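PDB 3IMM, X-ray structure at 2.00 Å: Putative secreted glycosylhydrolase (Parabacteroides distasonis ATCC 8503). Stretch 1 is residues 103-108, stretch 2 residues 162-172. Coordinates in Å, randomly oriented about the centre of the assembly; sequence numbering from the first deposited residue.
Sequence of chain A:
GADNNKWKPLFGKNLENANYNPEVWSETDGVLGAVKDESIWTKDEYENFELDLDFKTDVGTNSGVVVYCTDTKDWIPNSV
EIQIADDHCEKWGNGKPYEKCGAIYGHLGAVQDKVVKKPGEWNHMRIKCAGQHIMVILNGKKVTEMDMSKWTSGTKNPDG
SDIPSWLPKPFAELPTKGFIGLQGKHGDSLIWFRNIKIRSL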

# COMPACT_ATOMS: atom_id res chain seq x y z
N ALA A 103 4.20 -7.09 -1.20
CA ALA A 103 5.45 -6.60 -1.69
C ALA A 103 5.55 -5.08 -1.57
O ALA A 103 4.54 -4.39 -1.45
CB ALA A 103 5.66 -7.01 -3.12
N ILE A 104 6.78 -4.58 -1.65
CA ILE A 104 7.02 -3.15 -1.90
C ILE A 104 7.11 -3.01 -3.40
O ILE A 104 8.09 -3.48 -4.06
CB ILE A 104 8.29 -2.62 -1.18
CG1 ILE A 104 8.31 -3.04 0.27
CG2 ILE A 104 8.38 -1.05 -1.27
CD1 ILE A 104 7.08 -2.49 1.04
N TYR A 105 6.06 -2.42 -3.96
CA TYR A 105 5.84 -2.46 -5.38
C TYR A 105 7.04 -1.90 -6.10
O TYR A 105 7.54 -0.84 -5.76
CB TYR A 105 4.58 -1.71 -5.85
CG TYR A 105 4.51 -1.73 -7.34
CD1 TYR A 105 4.10 -2.87 -7.99
CD2 TYR A 105 4.96 -0.64 -8.11
CE1 TYR A 105 4.11 -2.96 -9.38
CE2 TYR A 105 4.96 -0.72 -9.50
CZ TYR A 105 4.51 -1.87 -10.12
OH TYR A 105 4.48 -1.99 -11.47
N GLY A 106 7.48 -2.63 -7.10
CA GLY A 106 8.64 -2.23 -7.91
C GLY A 106 10.02 -2.35 -7.30
O GLY A 106 11.04 -2.08 -7.99
N HIS A 107 10.07 -2.81 -6.04
CA HIS A 107 11.29 -2.74 -5.22
C HIS A 107 11.70 -4.01 -4.48
O HIS A 107 12.91 -4.32 -4.39
CB HIS A 107 11.18 -1.55 -4.25
CG HIS A 107 11.17 -0.23 -4.94
ND1 HIS A 107 10.04 0.33 -5.48
CD2 HIS A 107 12.19 0.62 -5.23
CE1 HIS A 107 10.36 1.48 -6.06
NE2 HIS A 107 11.66 1.67 -5.93
N LEU A 108 10.74 -4.73 -3.92
CA LEU A 108 11.02 -5.88 -3.08
C LEU A 108 9.85 -6.85 -3.03
O LEU A 108 8.72 -6.46 -2.73
CB LEU A 108 11.36 -5.39 -1.64
CG LEU A 108 11.73 -6.49 -0.63
CD1 LEU A 108 13.12 -7.16 -1.00
CD2 LEU A 108 11.70 -5.89 0.78
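Stretch 2 (162-172) DIPSWLPKPFA

Stretch 2 packs as an irregular loop against the tight bend of stretch 1, in a mainly apolar contact that has no direct hydrogen bond across it and centres on His107, stacked on a phenylalanine ring and linked to the loop backbone by one water.

Stretch 1 is held in shape from within. Ile104 O accepts bonds from both His107 N and Leu108 N, each at 2.9 Å, and Ile104 N returns one to Leu108 O, also at 2.9 Å. The side chain joins in: His107 ND1 donates to Tyr105 O at 2.8 Å and nearly in line, which holds the imidazole in place; NE2, on the other side of the ring, bonds a water.

Stretch 2 starts extended at Asp162 and Ile163, makes a type I turn from Pro164 to Leu167, closed by Leu167 N to Pro164 O at 2.9 Å, and enters a 3-10 segment at Phe171. Stretch 1 has no regular helix or strand and stretch 2 has just the 3-10 segment at its end, so no crossing angle applies; stretch 2 runs from Ile163, beside Gly106, through the turn by Tyr105, to Phe171, against His107 and Ile104. The backbones come nearest at Gly106 and Ile163, whose CA atoms are 5.5 Å apart. Gly106 has a positive phi, which favours glycine, and its position is crowded as well: an ideal CB would lie 2.8 Å from Leu167 CD1, a clash. Its carbonyl is flanked by hydrocarbon, with Gly106 O 3.7 Å from both Ile163 CG1 and Pro164 CD.

The His107 and Phe171 rings stack face to face, their centroids 3.7 Å apart and their planes at 15°; the closest atoms are His107 CE1 and Phe171 CZ, at 3.2 Å. Two flat rings can approach this closely because they lie nearly parallel, with their faces together. Ile104 meets the edge of the phenylalanine, with Ile104 CG2 4.1 Å from Phe171 CE2. Leu167 and Ile163 add aliphatic packing around the imidazole, Leu167 CD1 lying 3.8 Å from His107 CE1 and Ile163 CG2 3.9 Å from His107 NE2. The polar nitrogen is nevertheless satisfied: a water 2.8 Å from His107 NE2 donates to Leu167 O and Lys169 O, each 2.7 Å from the water oxygen. Lys169 thus takes part through its carbonyl while the end of its side chain leads away.

Tyr105 extends the contact toward the turn. Its CA-to-CB bond points sideways, but the end of its long side chain comes nearer, with Tyr105 OH 3.5 Å from Trp166 CZ2, at the edge of the indole. Tyr105 CD2 also packs 4.0 Å from Leu167 CD1, so one leucine methyl touches both aromatic side chains of stretch 1.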

# COMPACT_ATOMS: atom_id res chain seq x y z
N ASP A 162 14.95 -4.93 -12.37
CA ASP A 162 14.96 -3.51 -12.74
C ASP A 162 13.76 -2.82 -12.11
O ASP A 162 12.68 -3.39 -12.08
CB ASP A 162 15.04 -3.28 -14.25
CG ASP A 162 13.87 -3.88 -14.98
OD1 ASP A 162 13.80 -5.13 -15.00
OD2 ASP A 162 13.05 -3.13 -15.56
N ILE A 163 13.99 -1.60 -11.61
CA ILE A 163 12.93 -0.75 -11.08
C ILE A 163 12.20 -0.09 -12.25
O ILE A 163 12.86 0.45 -13.14
CB ILE A 163 13.50 0.36 -10.13
CG1 ILE A 163 14.16 -0.29 -8.87
CG2 ILE A 163 12.40 1.33 -9.74
CD1 ILE A 163 15.22 0.57 -8.17
N PRO A 164 10.86 -0.11 -12.25
CA PRO A 164 10.13 0.52 -13.37
C PRO A 164 10.60 1.94 -13.61
O PRO A 164 10.91 2.67 -12.65
CB PRO A 164 8.70 0.50 -12.90
CG PRO A 164 8.61 -0.63 -11.98
CD PRO A 164 9.94 -0.70 -11.27
N SER A 165 10.66 2.33 -14.87
CA SER A 165 11.18 3.63 -15.24
C SER A 165 10.46 4.78 -14.52
O SER A 165 11.07 5.81 -14.23
CB SER A 165 11.11 3.78 -16.73
OG SER A 165 11.53 5.07 -17.09
N TRP A 166 9.18 4.60 -14.20
CA TRP A 166 8.39 5.64 -13.53
C TRP A 166 8.66 5.80 -12.02
O TRP A 166 8.05 6.67 -11.36
CB TRP A 166 6.88 5.44 -13.79
CG TRP A 166 6.29 4.15 -13.28
CD1 TRP A 166 5.76 3.93 -12.05
CD2 TRP A 166 6.14 2.92 -14.01
NE1 TRP A 166 5.31 2.64 -11.95
CE2 TRP A 166 5.53 2.00 -13.14
CE3 TRP A 166 6.48 2.50 -15.31
CZ2 TRP A 166 5.23 0.70 -13.53
CZ3 TRP A 166 6.18 1.21 -15.68
CH2 TRP A 166 5.57 0.33 -14.80
N LEU A 167 9.59 5.00 -11.48
CA LEU A 167 9.98 5.10 -10.05
C LEU A 167 11.48 5.37 -9.90
O LEU A 167 12.20 4.54 -9.34
CB LEU A 167 9.58 3.81 -9.32
CG LEU A 167 8.13 3.33 -9.45
CD1 LEU A 167 7.94 1.97 -8.89
CD2 LEU A 167 7.24 4.33 -8.78
N PRO A 168 11.96 6.52 -10.42
CA PRO A 168 13.39 6.71 -10.52
C PRO A 168 14.12 7.12 -9.25
O PRO A 168 15.34 7.06 -9.20
CB PRO A 168 13.51 7.80 -11.61
CG PRO A 168 12.34 8.61 -11.44
CD PRO A 168 11.23 7.67 -10.98
N LYS A 169 13.42 7.54 -8.22
CA LYS A 169 14.08 8.16 -7.06
C LYS A 169 14.58 7.07 -6.13
O LYS A 169 13.76 6.27 -5.66
CB LYS A 169 13.13 9.10 -6.33
CG LYS A 169 12.58 10.19 -7.22
CD LYS A 169 12.26 11.42 -6.43
CE LYS A 169 11.63 12.51 -7.31
NZ LYS A 169 11.32 13.72 -6.49
N PRO A 170 15.92 7.02 -5.87
CA PRO A 170 16.48 5.98 -5.00
C PRO A 170 15.80 5.98 -3.64
O PRO A 170 15.71 7.02 -2.99
CB PRO A 170 17.96 6.38 -4.87
CG PRO A 170 18.25 7.18 -6.06
CD PRO A 170 16.96 7.93 -6.36
N PHE A 171 15.31 4.82 -3.20
CA PHE A 171 14.63 4.76 -1.90
C PHE A 171 15.54 5.08 -0.72
O PHE A 171 15.04 5.53 0.30
CB PHE A 171 13.90 3.41 -1.72
CG PHE A 171 12.49 3.37 -2.32
CD1 PHE A 171 12.09 4.27 -3.30
CD2 PHE A 171 11.59 2.39 -1.94
CE1 PHE A 171 10.79 4.23 -3.86
CE2 PHE A 171 10.31 2.34 -2.48
CZ PHE A 171 9.92 3.25 -3.45
N ALA A 172 16.86 4.89 -0.87
CA ALA A 172 17.81 5.29 0.16
C ALA A 172 17.80 6.78 0.48
O ALA A 172 18.23 7.16 1.56
CB ALA A 172 19.23 4.84 -0.20
O HOH W 1 13.08 3.91 -6.85